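Local coordinates for protein 1H-3-hydroxy-4-oxoquinoline 2,4-dioxygenase (Pseudomonas putida, PDB 3IBT) that catalyses the cofactor-independent ring cleavage of 3-hydroxy-1H-quinolin-4-one by dioxygen, giving N-formylanthranilate and carbon monoxide on an alpha/beta-hydrolase fold, at residues Q90-S95 against I117-L122; C209-Q214 against R237-R242. All coordinates share one frame; numbering follows the deposited sequence.

Following the chain from the N terminus, interaction 1 comes first: strand 89-94 leads into helix 97-107 and returns as strand 115-119, so that 90-95 meets 117-122 beside it in parallel. After a long, mostly helical insertion the chain re-enters the sheet at strand 207-212, and interaction 2 closes a second beta-alpha-beta unit through helix 218-230 to strand 234-238. The two loops follow in series, neither nested nor crossed. They share one sheet, since strands 115-119 and 207-212 are neighbours: Ile118 O lies 3.0 Å from Ile211 N. The two contacts also meet at Asp120, just past strand 115-119 and within interaction 1.

Interaction 1 of 2, residues Q90-S95 against I117-L122; sequences QMVSTS and IIIDWL. Unlike the reference sequence in segment 117-122: Ile118 (reference Val).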
loop_
_atom_site.group_PDB
_atom_site.type_symbol
_atom_site.label_atom_id
_atom_site.label_comp_id
_atom_site.label_asym_id
_atom_site.label_seq_id
_atom_site.Cartn_x
_atom_site.Cartn_y
_atom_site.Cartn_z
ATOM N N GLN A 90 0.188 11.366 -8.937
ATOM C CA GLN A 90 -0.491 10.096 -8.874
ATOM C C GLN A 90 0.062 9.380 -7.677
ATOM O O GLN A 90 1.050 9.856 -7.088
ATOM C CB GLN A 90 -0.208 9.342 -10.136
ATOM C CG GLN A 90 -1.091 9.820 -11.224
ATOM C CD GLN A 90 -0.340 10.116 -12.483
ATOM O OE1 GLN A 90 0.731 10.745 -12.452
ATOM N NE2 GLN A 90 -0.889 9.678 -13.615
HETATM N N MSE A 91 -0.585 8.276 -7.278
HETATM C CA MSE A 91 -0.061 7.445 -6.198
HETATM C C MSE A 91 -0.235 5.972 -6.449
HETATM O O MSE A 91 -1.155 5.558 -7.125
HETATM C CB MSE A 91 -0.676 7.844 -4.874
HETATM C CG MSE A 91 -2.055 8.422 -5.009
HETATM SE SE MSE A 91 -2.676 9.024 -3.228
HETATM C CE MSE A 91 -1.362 10.468 -2.927
ATOM N N VAL A 92 0.673 5.182 -5.910
ATOM C CA VAL A 92 0.615 3.759 -6.050
ATOM C C VAL A 92 0.804 3.243 -4.670
ATOM O O VAL A 92 1.796 3.543 -4.027
ATOM C CB VAL A 92 1.770 3.245 -6.936
ATOM C CG1 VAL A 92 2.113 1.782 -6.640
ATOM C CG2 VAL A 92 1.480 3.462 -8.432
ATOM N N SER A 93 -0.149 2.459 -4.197
ATOM C CA SER A 93 -0.088 1.986 -2.813
ATOM C C SER A 93 -0.085 0.474 -2.692
ATOM O O SER A 93 -0.526 -0.254 -3.592
ATOM C CB SER A 93 -1.213 2.606 -1.953
ATOM O OG SER A 93 -2.501 2.300 -2.467
ATOM N N THR A 94 0.443 0.008 -1.573
ATOM C CA THR A 94 0.545 -1.411 -1.299
ATOM C C THR A 94 -0.416 -1.865 -0.210
ATOM O O THR A 94 -0.598 -1.178 0.818
ATOM C CB THR A 94 1.976 -1.742 -0.894
ATOM O OG1 THR A 94 2.657 -2.221 -2.053
ATOM C CG2 THR A 94 2.052 -2.826 0.262
ATOM N N SER A 95 -1.051 -3.017 -0.442
ATOM C CA SER A 95 -1.726 -3.697 0.642
ATOM C C SER A 95 -2.701 -2.737 1.359
ATOM O O SER A 95 -3.574 -2.166 0.708
ATOM C CB SER A 95 -0.672 -4.251 1.611
ATOM O OG SER A 95 -1.289 -5.050 2.601
ATOM N N ILE A 117 -3.355 3.586 -8.351
ATOM C CA ILE A 117 -3.030 2.172 -8.439
ATOM C C ILE A 117 -2.884 1.644 -7.066
ATOM O O ILE A 117 -2.370 2.287 -6.175
ATOM C CB ILE A 117 -1.694 1.950 -9.122
ATOM C CG1 ILE A 117 -1.759 2.453 -10.568
ATOM C CG2 ILE A 117 -1.250 0.466 -8.992
ATOM C CD1 ILE A 117 -0.578 2.234 -11.328
ATOM N N ILE A 118 -3.317 0.426 -6.918
ATOM C CA ILE A 118 -3.221 -0.295 -5.671
ATOM C C ILE A 118 -2.604 -1.651 -5.969
ATOM O O ILE A 118 -2.779 -2.189 -7.057
ATOM C CB ILE A 118 -4.597 -0.468 -5.076
ATOM C CG1 ILE A 118 -5.584 -0.898 -6.179
ATOM C CG2 ILE A 118 -5.053 0.840 -4.437
ATOM C CD1 ILE A 118 -6.989 -0.883 -5.744
ATOM N N ILE A 119 -1.868 -2.191 -5.020
ATOM C CA ILE A 119 -1.126 -3.403 -5.262
ATOM C C ILE A 119 -1.440 -4.393 -4.145
ATOM O O ILE A 119 -1.242 -4.100 -2.972
ATOM C CB ILE A 119 0.381 -3.128 -5.331
ATOM C CG1 ILE A 119 0.676 -2.163 -6.476
ATOM C CG2 ILE A 119 1.155 -4.408 -5.501
ATOM C CD1 ILE A 119 2.108 -1.800 -6.620
ATOM N N ASP A 120 -1.951 -5.560 -4.499
ATOM C CA ASP A 120 -2.069 -6.622 -3.538
ATOM C C ASP A 120 -2.816 -6.229 -2.291
ATOM O O ASP A 120 -2.357 -6.475 -1.173
ATOM C CB ASP A 120 -0.729 -7.262 -3.189
ATOM C CG ASP A 120 -0.822 -8.786 -3.264
ATOM O OD1 ASP A 120 -0.218 -9.354 -4.199
ATOM O OD2 ASP A 120 -1.570 -9.421 -2.453
ATOM N N TRP A 121 -3.981 -5.629 -2.527
ATOM C CA TRP A 121 -4.986 -5.295 -1.541
ATOM C C TRP A 121 -6.054 -6.380 -1.602
ATOM O O TRP A 121 -6.649 -6.605 -2.680
ATOM C CB TRP A 121 -5.661 -4.053 -2.043
ATOM C CG TRP A 121 -6.392 -3.301 -1.028
ATOM C CD1 TRP A 121 -6.313 -3.444 0.312
ATOM C CD2 TRP A 121 -7.274 -2.217 -1.270
ATOM N NE1 TRP A 121 -7.106 -2.537 0.917
ATOM C CE2 TRP A 121 -7.697 -1.752 -0.028
ATOM C CE3 TRP A 121 -7.754 -1.596 -2.433
ATOM C CZ2 TRP A 121 -8.581 -0.675 0.114
ATOM C CZ3 TRP A 121 -8.631 -0.505 -2.303
ATOM C CH2 TRP A 121 -9.028 -0.056 -1.028
ATOM N N LEU A 122 -6.311 -7.028 -0.460
ATOM C CA LEU A 122 -7.256 -8.132 -0.387
ATOM C C LEU A 122 -8.687 -7.621 -0.506
ATOM O O LEU A 122 -9.254 -7.036 0.429
ATOM C CB LEU A 122 -7.029 -8.923 0.905
ATOM C CG LEU A 122 -7.927 -10.110 1.244
ATOM C CD1 LEU A 122 -7.693 -11.327 0.345
ATOM C CD2 LEU A 122 -7.722 -10.456 2.704
HETATM O O HOH W 1 -3.813 -6.699 1.133
#
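In Val92, CG1 stands anti to the backbone N (chi1 156°) and CG2 anti to the carbonyl carbon, a fork that reaches two isoleucines at once. Val92 CG2 lies beside Ile117 CB at 3.6 Å, and Val92 CG1 meets Ile119 CD1, also at 3.6 Å. The strands are parallel neighbours in the central sheet of the alpha/beta-hydrolase fold, pairing Val92 with Ile117, Ser93 with Ile118 and Thr94 with Ile119. Ile117 N donates to Met91 O, Ser93 N donates to Ile117 O at 3.0 Å, and a weak bond runs from Ile119 N to Ser93 O. The last bond, Ser95 N to Ile119 O (2.8 Å), is almost straight. On the other face of the sheet Ser93 OG touches Ile118 CG2 at 3.5 Å and bonds to Asn101 of helix 97-107. Ser95 occupies the position of the nucleophile elbow in alpha/beta-hydrolases and has the positive phi (53°) expected there; it and Thr94 probably bind the substrate. Its O sits over one face of the Trp121 indole, nearest CD1. Asp120 OD1 accepts from the backbone N of Ser213 and Gln214, while OD2 has a weak bond with His244 ND1, consistent with a role in raising that histidine's basicity. A water donates to Asp120 O at 2.7 Å and accepts from Leu122 N at 3.0 Å.

Interaction 2 of 2, residues C209-Q214 against R237-R242; sequences CHIYSQ and RHIPGR
Tyr212 and His238 form the close-packed side of a parallel strand pair that closes a beta-alpha-beta unit. Tyr212 chi1 of 79° places CG between the backbone N and carbonyl carbon, and the ring face receives His238 CA in a CH-pi contact, 4.2 Å from the centroid. The imidazole lies obliquely to the phenol, planes at 51°, with His238 CD2 3.7 Å from Tyr212 CE1. On the other sheet face Ile211 CG2 meets Ile239 CG1 at 3.7 Å. Arg237 N donates to His210 O at 2.7 Å; the next two bonds, Tyr212 N to Arg237 O and Ile239 N to Tyr212 O, are weak. Past the strands, Ser213 OG donates to Ile239 O at 2.9 Å from above the carbonyl plane, and Gly241 N, closing an inverse gamma turn at Pro240, reaches it from the same face. A water 2.7 Å from His238 NE2 donates to Ser213 O and Gly241 O. The two ends are looser: at one, Arg237 NH1 nears Cys209 SG; at the other, exposed Arg242 NH1 salt-bridges Glu155 OE1. Helix 218-230 covers Tyr212 and His238, helix 251-261 packs on Ile211 and Ile239, and strand 207-212 separates 115-119 from edge strand 234-238.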
loop_
_atom_site.group_PDB
_atom_site.type_symbol
_atom_site.label_atom_id
_atom_site.label_comp_id
_atom_site.label_asym_id
_atom_site.label_seq_id
_atom_site.Cartn_x
_atom_site.Cartn_y
_atom_site.Cartn_z
ATOM N N CYS A 209 -6.513 0.729 -10.895
ATOM C CA CYS A 209 -5.858 -0.458 -11.406
ATOM C C CYS A 209 -5.304 -1.211 -10.228
ATOM O O CYS A 209 -4.519 -0.652 -9.460
ATOM C CB CYS A 209 -4.732 -0.060 -12.344
ATOM S SG CYS A 209 -3.669 -1.402 -12.917
ATOM N N HIS A 210 -5.743 -2.460 -10.073
ATOM C CA HIS A 210 -5.254 -3.373 -9.036
ATOM C C HIS A 210 -4.255 -4.376 -9.590
ATOM O O HIS A 210 -4.640 -5.294 -10.343
ATOM C CB HIS A 210 -6.418 -4.158 -8.402
ATOM C CG HIS A 210 -6.010 -4.950 -7.191
ATOM N ND1 HIS A 210 -6.520 -6.196 -6.906
ATOM C CD2 HIS A 210 -5.116 -4.674 -6.202
ATOM C CE1 HIS A 210 -5.982 -6.647 -5.781
ATOM N NE2 HIS A 210 -5.120 -5.743 -5.335
ATOM N N ILE A 211 -2.991 -4.200 -9.206
ATOM C CA ILE A 211 -1.903 -5.152 -9.493
ATOM C C ILE A 211 -1.755 -6.116 -8.323
ATOM O O ILE A 211 -1.825 -5.716 -7.186
ATOM C CB ILE A 211 -0.568 -4.416 -9.695
ATOM C CG1 ILE A 211 -0.651 -3.463 -10.898
ATOM C CG2 ILE A 211 0.544 -5.389 -9.958
ATOM C CD1 ILE A 211 0.422 -2.356 -10.884
ATOM N N TYR A 212 -1.561 -7.391 -8.564
ATOM C CA TYR A 212 -1.660 -8.343 -7.461
ATOM C C TYR A 212 -1.296 -9.746 -7.898
ATOM O O TYR A 212 -1.594 -10.165 -9.058
ATOM C CB TYR A 212 -3.083 -8.354 -6.942
ATOM C CG TYR A 212 -3.988 -9.174 -7.822
ATOM C CD1 TYR A 212 -4.238 -10.506 -7.539
ATOM C CD2 TYR A 212 -4.561 -8.634 -8.967
ATOM C CE1 TYR A 212 -5.051 -11.286 -8.373
ATOM C CE2 TYR A 212 -5.398 -9.406 -9.793
ATOM C CZ TYR A 212 -5.624 -10.736 -9.491
ATOM O OH TYR A 212 -6.414 -11.525 -10.286
ATOM N N SER A 213 -0.651 -10.479 -6.992
ATOM C CA SER A 213 -0.355 -11.899 -7.224
ATOM C C SER A 213 -1.122 -12.812 -6.267
ATOM O O SER A 213 -1.536 -13.914 -6.607
ATOM C CB SER A 213 1.132 -12.138 -7.075
ATOM O OG SER A 213 1.866 -11.177 -7.827
ATOM N N GLN A 214 -1.335 -12.314 -5.062
ATOM C CA GLN A 214 -1.937 -13.081 -3.970
ATOM C C GLN A 214 -3.325 -12.512 -3.600
ATOM O O GLN A 214 -3.603 -11.321 -3.845
ATOM C CB GLN A 214 -0.982 -13.005 -2.768
ATOM C CG GLN A 214 -0.885 -14.329 -2.157
ATOM C CD GLN A 214 -0.001 -14.365 -0.958
ATOM O OE1 GLN A 214 1.183 -14.682 -1.077
ATOM N NE2 GLN A 214 -0.584 -14.110 0.230
ATOM N N ARG A 237 -4.886 -6.363 -12.760
ATOM C CA ARG A 237 -3.758 -6.917 -13.518
ATOM C C ARG A 237 -3.096 -7.929 -12.583
ATOM O O ARG A 237 -2.521 -7.527 -11.580
ATOM C CB ARG A 237 -2.755 -5.815 -13.863
ATOM C CG ARG A 237 -2.650 -5.419 -15.309
ATOM C CD ARG A 237 -2.314 -3.922 -15.439
ATOM N NE ARG A 237 -2.993 -3.353 -16.617
ATOM C CZ ARG A 237 -4.301 -3.027 -16.679
ATOM N NH1 ARG A 237 -5.115 -3.175 -15.638
ATOM N NH2 ARG A 237 -4.825 -2.566 -17.805
ATOM N N HIS A 238 -3.250 -9.226 -12.865
ATOM C CA HIS A 238 -2.563 -10.337 -12.167
ATOM C C HIS A 238 -1.124 -10.531 -12.632
ATOM O O HIS A 238 -0.903 -10.928 -13.787
ATOM C CB HIS A 238 -3.309 -11.632 -12.474
ATOM C CG HIS A 238 -2.764 -12.859 -11.786
ATOM N ND1 HIS A 238 -2.313 -13.959 -12.477
ATOM C CD2 HIS A 238 -2.665 -13.188 -10.470
ATOM C CE1 HIS A 238 -1.919 -14.893 -11.627
ATOM N NE2 HIS A 238 -2.115 -14.449 -10.403
ATOM N N ILE A 239 -0.139 -10.278 -11.760
ATOM C CA ILE A 239 1.214 -10.799 -12.035
ATOM C C ILE A 239 1.280 -12.230 -11.459
ATOM O O ILE A 239 0.898 -12.422 -10.315
ATOM C CB ILE A 239 2.304 -9.945 -11.372
ATOM C CG1 ILE A 239 1.946 -8.457 -11.390
ATOM C CG2 ILE A 239 3.632 -10.149 -12.049
ATOM C CD1 ILE A 239 1.787 -7.812 -12.775
ATOM N N PRO A 240 1.666 -13.241 -12.254
ATOM C CA PRO A 240 1.749 -14.585 -11.665
ATOM C C PRO A 240 2.969 -14.812 -10.744
ATOM O O PRO A 240 3.925 -15.488 -11.095
ATOM C CB PRO A 240 1.780 -15.525 -12.876
ATOM C CG PRO A 240 1.910 -14.689 -14.048
ATOM C CD PRO A 240 1.979 -13.246 -13.685
ATOM N N GLY A 241 2.926 -14.231 -9.561
ATOM C CA GLY A 241 3.939 -14.475 -8.525
ATOM C C GLY A 241 3.346 -15.454 -7.541
ATOM O O GLY A 241 2.222 -15.891 -7.720
ATOM N N ARG A 242 4.099 -15.818 -6.520
ATOM C CA ARG A 242 3.563 -16.672 -5.478
ATOM C C ARG A 242 3.463 -15.828 -4.210
ATOM O O ARG A 242 2.912 -16.265 -3.198
ATOM C CB ARG A 242 4.465 -17.897 -5.263
ATOM C CG ARG A 242 5.085 -18.443 -6.529
ATOM C CD ARG A 242 4.239 -19.570 -7.210
ATOM N NE ARG A 242 2.804 -19.293 -7.385
ATOM C CZ ARG A 242 1.829 -19.967 -6.766
ATOM N NH1 ARG A 242 2.112 -20.975 -5.927
ATOM N NH2 ARG A 242 0.560 -19.637 -6.974
HETATM O O HOH W 2 -0.684 -15.593 -8.375
#